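Local coordinates for tail fiber protein (Pseudomonas aeruginosa, PDB 6CL6) that forms the trimeric receptor-binding tail fiber of the R2 pyocin, a contractile injection system, and probably recognises a receptor on the surface of target Pseudomonas cells, at the interface of chains A and B. Numbering follows the deposited sequence. Chains: chain A/B, Tail fiber protein.

Contact 1: the interface of chains A and B. Residues chain A 92-98; chain B 87, 101-105, 115-116.
Packing is closest where B:Val103 presses into the turn that follows A:Ser92. Its methyl CG2, anti to the backbone N, lies 3.2 Å from the carbonyl O of A:Tyr93 and also touches the carbonyl of A:Ser92, while CG1 points to the carbonyl of A:Thr96; a branched, compact valine can fill such a curved backbone surface. Next to it B:Leu115 sets CD1 against the peptide of A:Ala95, 3.5 Å from its carbonyl C. A:Ser97 closes this end: its hydroxyl OG, beside its own backbone N, donates to the carbonyl O of B:Pro116 at 3.0 Å, nearly along the C=O axis. At the other end B:Tyr105 turns its CD1/CE1 edge to CE2 and CZ of A:Tyr93, CE1 to CE2 3.6 Å, with planes 60° apart. Both rings have CG anti to the backbone N (chi1 172° and -179°). The broad tyrosine offers both an edge and a large apolar surface, its CB also meeting CB of A:Asn94. The hydroxyl of A:Ser92 stiffens the turn, donating to A:Thr96 O at 2.6 Å and accepting from A:Glu98 N.

The looser side is wet: water 1 joins A:Ser92 O to B:Ser87 OG and B:Arg102 O, and water 2 spans A:Tyr93 O and B:Ser104 O. The site joins the end of strand 85-92 and the loop after it in chain A to strand 99-104, the loop at 115-116 and, through B:Ser87, strand 85-92 of chain B.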
# COMPACT_ATOMS: atom_id res chain seq x y z
N SER A 92 50.41 -14.18 -37.15
CA SER A 92 50.80 -15.27 -36.29
C SER A 92 51.29 -16.46 -37.09
O SER A 92 50.82 -16.74 -38.19
CB SER A 92 49.62 -15.68 -35.39
OG SER A 92 48.45 -15.92 -36.19
N TYR A 93 52.20 -17.21 -36.48
CA TYR A 93 52.74 -18.44 -37.07
C TYR A 93 51.97 -19.70 -36.69
O TYR A 93 52.06 -20.71 -37.40
CB TYR A 93 54.19 -18.58 -36.62
CG TYR A 93 54.96 -19.77 -37.13
CD1 TYR A 93 55.28 -19.91 -38.47
CD2 TYR A 93 55.43 -20.72 -36.24
CE1 TYR A 93 56.01 -21.00 -38.92
CE2 TYR A 93 56.17 -21.82 -36.68
CZ TYR A 93 56.45 -21.95 -38.01
OH TYR A 93 57.18 -23.04 -38.42
N ASN A 94 51.24 -19.70 -35.57
CA ASN A 94 50.57 -20.89 -35.10
C ASN A 94 49.58 -20.51 -33.99
O ASN A 94 49.51 -19.37 -33.58
CB ASN A 94 51.60 -21.90 -34.58
CG ASN A 94 52.28 -21.42 -33.32
OD1 ASN A 94 52.96 -20.41 -33.29
ND2 ASN A 94 52.10 -22.17 -32.23
N ALA A 95 48.80 -21.51 -33.56
CA ALA A 95 48.00 -21.47 -32.34
C ALA A 95 46.74 -20.64 -32.48
O ALA A 95 45.65 -21.11 -32.12
CB ALA A 95 48.82 -20.98 -31.15
N THR A 96 46.88 -19.39 -32.95
CA THR A 96 45.74 -18.51 -33.19
C THR A 96 45.98 -17.74 -34.49
O THR A 96 47.09 -17.75 -35.03
CB THR A 96 45.54 -17.50 -32.05
OG1 THR A 96 46.66 -16.62 -32.02
CG2 THR A 96 45.44 -18.18 -30.69
N SER A 97 44.95 -17.04 -34.96
CA SER A 97 45.01 -16.20 -36.17
C SER A 97 44.94 -14.75 -35.72
O SER A 97 43.85 -14.24 -35.41
CB SER A 97 43.85 -16.51 -37.13
OG SER A 97 43.91 -17.85 -37.60
N GLU A 98 46.10 -14.09 -35.66
CA GLU A 98 46.22 -12.74 -35.14
C GLU A 98 47.07 -11.88 -36.06
O GLU A 98 47.98 -12.37 -36.73
CB GLU A 98 46.87 -12.71 -33.76
CG GLU A 98 46.03 -13.35 -32.70
CD GLU A 98 46.73 -13.46 -31.36
OE1 GLU A 98 47.53 -12.58 -31.00
OE2 GLU A 98 46.48 -14.48 -30.69
N SER B 87 51.07 -18.29 -43.39
CA SER B 87 50.18 -17.25 -42.88
C SER B 87 49.53 -16.60 -44.09
O SER B 87 50.18 -16.44 -45.14
CB SER B 87 50.91 -16.23 -42.06
OG SER B 87 50.17 -15.02 -41.93
N VAL B 101 42.57 -12.78 -41.60
CA VAL B 101 43.85 -13.46 -41.43
C VAL B 101 43.63 -14.89 -40.94
O VAL B 101 42.69 -15.17 -40.20
CB VAL B 101 44.72 -12.64 -40.45
CG1 VAL B 101 44.11 -12.61 -39.06
CG2 VAL B 101 46.15 -13.20 -40.38
N ARG B 102 44.51 -15.81 -41.35
CA ARG B 102 44.51 -17.17 -40.83
C ARG B 102 45.93 -17.74 -40.94
O ARG B 102 46.87 -17.05 -41.33
CB ARG B 102 43.49 -18.07 -41.56
CG ARG B 102 43.87 -18.49 -42.96
CD ARG B 102 42.97 -19.58 -43.49
NE ARG B 102 43.41 -19.99 -44.82
CZ ARG B 102 43.00 -21.08 -45.46
NH1 ARG B 102 42.10 -21.90 -44.91
NH2 ARG B 102 43.50 -21.36 -46.65
N VAL B 103 46.07 -19.00 -40.55
CA VAL B 103 47.39 -19.61 -40.42
C VAL B 103 47.25 -21.13 -40.50
O VAL B 103 46.25 -21.71 -40.09
CB VAL B 103 48.08 -19.18 -39.10
CG1 VAL B 103 47.24 -19.68 -37.91
CG2 VAL B 103 49.51 -19.67 -39.04
N SER B 104 48.27 -21.76 -41.08
CA SER B 104 48.45 -23.21 -41.01
C SER B 104 49.80 -23.50 -40.35
O SER B 104 50.84 -23.06 -40.86
CB SER B 104 48.42 -23.85 -42.39
OG SER B 104 48.78 -25.23 -42.31
N TYR B 105 49.77 -24.28 -39.28
CA TYR B 105 50.96 -24.79 -38.64
C TYR B 105 50.79 -26.27 -38.37
O TYR B 105 49.77 -26.69 -37.83
CB TYR B 105 51.24 -24.09 -37.31
CG TYR B 105 52.35 -24.75 -36.59
CD1 TYR B 105 53.69 -24.50 -36.94
CD2 TYR B 105 52.11 -25.66 -35.56
CE1 TYR B 105 54.72 -25.13 -36.28
CE2 TYR B 105 53.14 -26.29 -34.90
CZ TYR B 105 54.44 -26.01 -35.27
OH TYR B 105 55.47 -26.63 -34.63
N LEU B 115 43.82 -23.02 -39.41
CA LEU B 115 42.94 -22.45 -38.40
C LEU B 115 41.89 -21.57 -39.06
O LEU B 115 42.04 -21.13 -40.20
CB LEU B 115 43.76 -21.64 -37.42
CG LEU B 115 44.91 -22.36 -36.72
CD1 LEU B 115 45.52 -21.43 -35.63
CD2 LEU B 115 44.47 -23.65 -36.12
N PRO B 116 40.76 -21.34 -38.38
CA PRO B 116 39.73 -20.48 -38.95
C PRO B 116 40.24 -19.09 -39.23
O PRO B 116 41.15 -18.57 -38.56
CB PRO B 116 38.63 -20.47 -37.87
CG PRO B 116 38.82 -21.83 -37.17
CD PRO B 116 40.32 -22.02 -37.14
O HOH W 1 48.72 -15.63 -39.69
O HOH W 2 52.56 -20.71 -40.22

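Contact 2: the interface of chains A and B. Residues chain A 17-20, 23; chain B 18, 22-28.
The flat groups here are a carboxylate and peptides, with no aromatic ring among them. At the edge of the A:Asp19 carboxylate, OD1 takes the hydroxyl OG of B:Ser25 on its anti lone pair, away from OD2, at 2.7 Å; beside the same group lies CA of B:Gly26, whose positive phi (83°) is one that residues with side chains seldom adopt. A:Asp19 reaches there with CG anti to the backbone N (chi1 -169°), and B:Ser25 meets it with OG between its backbone N and carbonyl carbon (chi1 65°). The N-H and C=O ends of the peptides do the pairing. A:Leu18 N donates to B:Lys22 O at 2.9 Å, almost straight, and B:Val24 N returns a bond to A:Leu18 O, both nearly along the C=O axis. A:Ala20 N donates a hydrogen bond to B:Ser25 O at 2.7 Å, coming from above the carbonyl plane.

Leucines supply the apolar side. A:Leu23 and B:Leu28 lie alongside each other, pointing the same way, with CD1 of the first 3.7 Å from CD2 of the second. A:Leu23 crosses B:Leu23 at about a right angle, as A:Leu18 does B:Leu18, and CD2 of B:Leu23 touches CB of A:Leu18. Flexible branched chains can mesh where different chains converge. The site is a short parallel pairing of strand 18-19 of chain A with strand 23-25 of chain B, A:Leu18 opposite B:Leu23 and A:Asp19 opposite B:Ser25 with B:Val24 as an extra residue between, near the N-terminal end of the fragment.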
# COMPACT_ATOMS: atom_id res chain seq x y z
N GLY A 17 80.51 -9.63 -66.72
CA GLY A 17 79.36 -9.17 -65.96
C GLY A 17 78.41 -8.38 -66.84
O GLY A 17 78.82 -7.59 -67.69
N LEU A 18 77.12 -8.62 -66.64
CA LEU A 18 76.07 -8.03 -67.45
C LEU A 18 75.20 -7.12 -66.60
O LEU A 18 75.02 -7.35 -65.40
CB LEU A 18 75.19 -9.09 -68.10
CG LEU A 18 75.91 -10.18 -68.90
CD1 LEU A 18 74.91 -11.16 -69.48
CD2 LEU A 18 76.75 -9.55 -70.00
N ASP A 19 74.67 -6.08 -67.23
CA ASP A 19 73.65 -5.26 -66.62
C ASP A 19 72.31 -5.97 -66.72
O ASP A 19 72.08 -6.78 -67.63
CB ASP A 19 73.57 -3.89 -67.30
CG ASP A 19 72.70 -2.91 -66.54
OD1 ASP A 19 73.20 -2.33 -65.54
OD2 ASP A 19 71.53 -2.72 -66.92
N ALA A 20 71.41 -5.67 -65.77
CA ALA A 20 70.10 -6.30 -65.77
C ALA A 20 69.35 -6.03 -67.07
O ALA A 20 68.49 -6.83 -67.48
CB ALA A 20 69.27 -5.81 -64.58
N LEU A 23 68.61 -8.68 -69.93
CA LEU A 23 67.49 -9.63 -69.96
C LEU A 23 66.29 -8.94 -70.59
O LEU A 23 65.64 -8.10 -69.95
CB LEU A 23 67.16 -10.14 -68.55
CG LEU A 23 68.08 -11.16 -67.89
CD1 LEU A 23 67.45 -11.73 -66.59
CD2 LEU A 23 68.42 -12.31 -68.81
N LEU B 18 73.80 -19.27 -67.53
CA LEU B 18 74.50 -18.35 -66.64
C LEU B 18 73.93 -18.43 -65.23
O LEU B 18 72.75 -18.71 -65.04
CB LEU B 18 74.40 -16.91 -67.15
CG LEU B 18 74.81 -16.66 -68.59
CD1 LEU B 18 74.38 -15.28 -69.03
CD2 LEU B 18 76.31 -16.83 -68.74
N LYS B 22 75.99 -13.39 -62.52
CA LYS B 22 76.50 -12.73 -63.70
C LYS B 22 75.83 -11.39 -63.93
O LYS B 22 76.36 -10.56 -64.68
CB LYS B 22 76.31 -13.65 -64.93
CG LYS B 22 77.07 -13.19 -66.18
CD LYS B 22 78.59 -13.21 -66.00
CE LYS B 22 79.13 -14.62 -65.76
NZ LYS B 22 80.62 -14.65 -65.66
N LEU B 23 74.66 -11.15 -63.34
CA LEU B 23 74.03 -9.82 -63.39
C LEU B 23 74.63 -8.99 -62.28
O LEU B 23 74.24 -9.11 -61.11
CB LEU B 23 72.51 -9.92 -63.26
CG LEU B 23 71.72 -10.64 -64.36
CD1 LEU B 23 70.25 -10.28 -64.19
CD2 LEU B 23 72.19 -10.29 -65.77
N VAL B 24 75.52 -8.07 -62.64
CA VAL B 24 76.30 -7.33 -61.67
C VAL B 24 75.81 -5.90 -61.48
O VAL B 24 76.35 -5.18 -60.63
CB VAL B 24 77.80 -7.33 -62.09
CG1 VAL B 24 78.29 -8.75 -62.29
CG2 VAL B 24 77.99 -6.51 -63.36
N SER B 25 74.80 -5.47 -62.23
CA SER B 25 74.35 -4.10 -62.10
C SER B 25 72.95 -3.95 -62.68
O SER B 25 72.44 -4.83 -63.37
CB SER B 25 75.32 -3.13 -62.81
OG SER B 25 75.32 -3.38 -64.21
N GLY B 26 72.34 -2.80 -62.39
CA GLY B 26 71.06 -2.43 -62.98
C GLY B 26 69.85 -3.05 -62.26
O GLY B 26 69.96 -3.91 -61.39
N VAL B 27 68.67 -2.60 -62.68
CA VAL B 27 67.39 -3.04 -62.13
C VAL B 27 66.61 -3.73 -63.25
O VAL B 27 66.36 -3.11 -64.30
CB VAL B 27 66.60 -1.86 -61.54
CG1 VAL B 27 65.29 -2.31 -60.92
CG2 VAL B 27 67.46 -1.08 -60.52
N LEU B 28 66.23 -4.98 -63.03
CA LEU B 28 65.42 -5.72 -63.99
C LEU B 28 64.14 -4.98 -64.33
O LEU B 28 63.49 -4.40 -63.46
CB LEU B 28 65.05 -7.09 -63.41
CG LEU B 28 66.18 -8.10 -63.20
CD1 LEU B 28 65.83 -9.06 -62.07
CD2 LEU B 28 66.42 -8.82 -64.50

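Contact 3: the interface of chains A and B. Residues chain A 284-286, 299, 301, 303, 368; chain B 299, 325, 370.
Two copies of the beta-rich C-terminal region, which contains the gp53-like tail fiber family sequence, meet here. Chain A supplies an indole and a carboxylate to a phenyl ring, a leucine and an arginine of chain B. B:Phe370 brings the CE2 edge of its ring over one face of A:Trp301, 3.6 Å from CD2, with the planes 62° apart. Both have CG in the crowded position between backbone N and carbonyl carbon (chi1 66° and 54°). The broad indole is a good platform for such an edge, and its rotation is fixed by NE1, which donates to A:Gly285 O in the ring plane at 3.0 Å. B:Leu325 caps this loop: CD2 lies 3.5 Å from the same A:Gly285 O, and CD1 meets CZ2 of the indole.

On the other flank of the phenyl ring, A:Glu368 and B:Arg299 meet tip to tip. NH1 of the guanidinium donates to OE2 on its syn lone pair at 2.8 Å in a salt bridge, the two planar groups nearly coplanar, while NH2 to OE1 is only a weak bond. A:Arg299 NH2 forms a same-chain salt bridge to OE2 at 3.3 Å, weakly hydrogen-bonded. Both arginine chains bend at chi3, and one carboxylate may offset their repulsion and would be expected to stay ionised. Water 3 links A:Gln303 NE2 to B:Leu325 O. The site ties loop 284-286 and strands 297-306 and 363-371 of chain A to strands 298-306, 324-331 and 363-371 of chain B.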
# COMPACT_ATOMS: atom_id res chain seq x y z
N LEU A 284 -63.31 21.72 55.82
CA LEU A 284 -63.50 21.33 57.22
C LEU A 284 -63.90 22.52 58.08
O LEU A 284 -63.32 22.76 59.14
CB LEU A 284 -62.23 20.67 57.74
CG LEU A 284 -61.76 19.42 57.00
CD1 LEU A 284 -60.52 18.83 57.65
CD2 LEU A 284 -62.87 18.36 56.95
N GLY A 285 -64.93 23.25 57.66
CA GLY A 285 -65.51 24.29 58.49
C GLY A 285 -66.60 23.74 59.39
O GLY A 285 -66.89 22.55 59.42
N ALA A 286 -67.22 24.66 60.15
CA ALA A 286 -68.34 24.29 61.01
C ALA A 286 -69.45 23.62 60.21
O ALA A 286 -70.04 22.63 60.67
CB ALA A 286 -68.87 25.54 61.72
N ARG A 299 -69.14 12.58 53.35
CA ARG A 299 -69.75 12.87 54.64
C ARG A 299 -69.85 14.37 54.81
O ARG A 299 -68.94 15.12 54.43
CB ARG A 299 -68.94 12.28 55.80
CG ARG A 299 -68.88 10.76 55.81
CD ARG A 299 -68.42 10.24 57.17
NE ARG A 299 -69.41 10.43 58.24
CZ ARG A 299 -70.39 9.56 58.54
NH1 ARG A 299 -70.53 8.43 57.85
NH2 ARG A 299 -71.22 9.82 59.53
N TRP A 301 -71.78 17.71 57.39
CA TRP A 301 -72.25 18.04 58.74
C TRP A 301 -72.61 19.51 58.81
O TRP A 301 -72.22 20.31 57.95
CB TRP A 301 -71.19 17.72 59.80
CG TRP A 301 -69.89 18.36 59.49
CD1 TRP A 301 -69.46 19.58 59.90
CD2 TRP A 301 -68.84 17.82 58.67
NE1 TRP A 301 -68.20 19.83 59.38
CE2 TRP A 301 -67.80 18.75 58.65
CE3 TRP A 301 -68.68 16.61 57.98
CZ2 TRP A 301 -66.62 18.54 57.93
CZ3 TRP A 301 -67.50 16.40 57.27
CH2 TRP A 301 -66.50 17.36 57.27
N GLN A 303 -75.22 22.42 61.57
CA GLN A 303 -76.10 22.62 62.72
C GLN A 303 -77.35 23.35 62.25
O GLN A 303 -77.34 24.03 61.23
CB GLN A 303 -75.44 23.40 63.85
CG GLN A 303 -74.08 22.89 64.28
CD GLN A 303 -72.95 23.37 63.37
OE1 GLN A 303 -72.94 24.53 62.94
NE2 GLN A 303 -72.00 22.47 63.06
N GLU A 368 -75.10 14.92 60.97
CA GLU A 368 -74.17 14.37 60.00
C GLU A 368 -74.96 13.59 58.96
O GLU A 368 -76.02 13.01 59.25
CB GLU A 368 -73.17 13.43 60.68
CG GLU A 368 -71.90 14.07 61.13
CD GLU A 368 -70.85 13.02 61.51
OE1 GLU A 368 -70.91 12.48 62.63
OE2 GLU A 368 -70.00 12.71 60.65
N ARG B 299 -61.51 11.38 63.36
CA ARG B 299 -62.66 10.81 64.04
C ARG B 299 -62.18 10.06 65.28
O ARG B 299 -61.19 9.33 65.23
CB ARG B 299 -63.47 9.87 63.14
CG ARG B 299 -64.34 10.59 62.11
CD ARG B 299 -65.36 9.65 61.48
NE ARG B 299 -66.56 9.44 62.30
CZ ARG B 299 -67.66 10.20 62.25
NH1 ARG B 299 -67.73 11.25 61.44
NH2 ARG B 299 -68.70 9.91 63.02
N LEU B 325 -65.41 19.44 65.56
CA LEU B 325 -66.46 19.88 64.65
C LEU B 325 -67.83 19.32 64.98
O LEU B 325 -68.84 19.93 64.60
CB LEU B 325 -66.11 19.48 63.21
CG LEU B 325 -64.94 20.23 62.57
CD1 LEU B 325 -64.59 19.61 61.23
CD2 LEU B 325 -65.28 21.70 62.41
N PHE B 370 -65.66 14.22 65.82
CA PHE B 370 -64.80 14.45 64.66
C PHE B 370 -64.38 15.90 64.64
O PHE B 370 -65.07 16.77 65.16
CB PHE B 370 -65.48 14.06 63.36
CG PHE B 370 -66.66 14.92 63.01
CD1 PHE B 370 -67.90 14.64 63.54
CD2 PHE B 370 -66.52 16.00 62.15
CE1 PHE B 370 -69.00 15.42 63.22
CE2 PHE B 370 -67.60 16.79 61.84
CZ PHE B 370 -68.85 16.49 62.38
O HOH W 3 -71.54 19.79 64.04

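The three contacts share no residues and are strung along an elongated fiber. Contacts 1 and 2 are about 39 Å apart between the centres of their C-alpha atoms, whereas contact 3 lies about 156 Å from contact 1 and 191 Å from contact 2. Contact 2 is near the N-terminal end of the fragment, contact 3 in its C-terminal beta-rich region. Since the deposited assembly holds three copies, each contact should recur around the fiber, pairing different surfaces of neighbouring chains. Chain association thus appears to be secured at least in part by strand pairing, loop packing and aromatic and ionic contacts at widely separated levels, which probably keeps the long trimer in register.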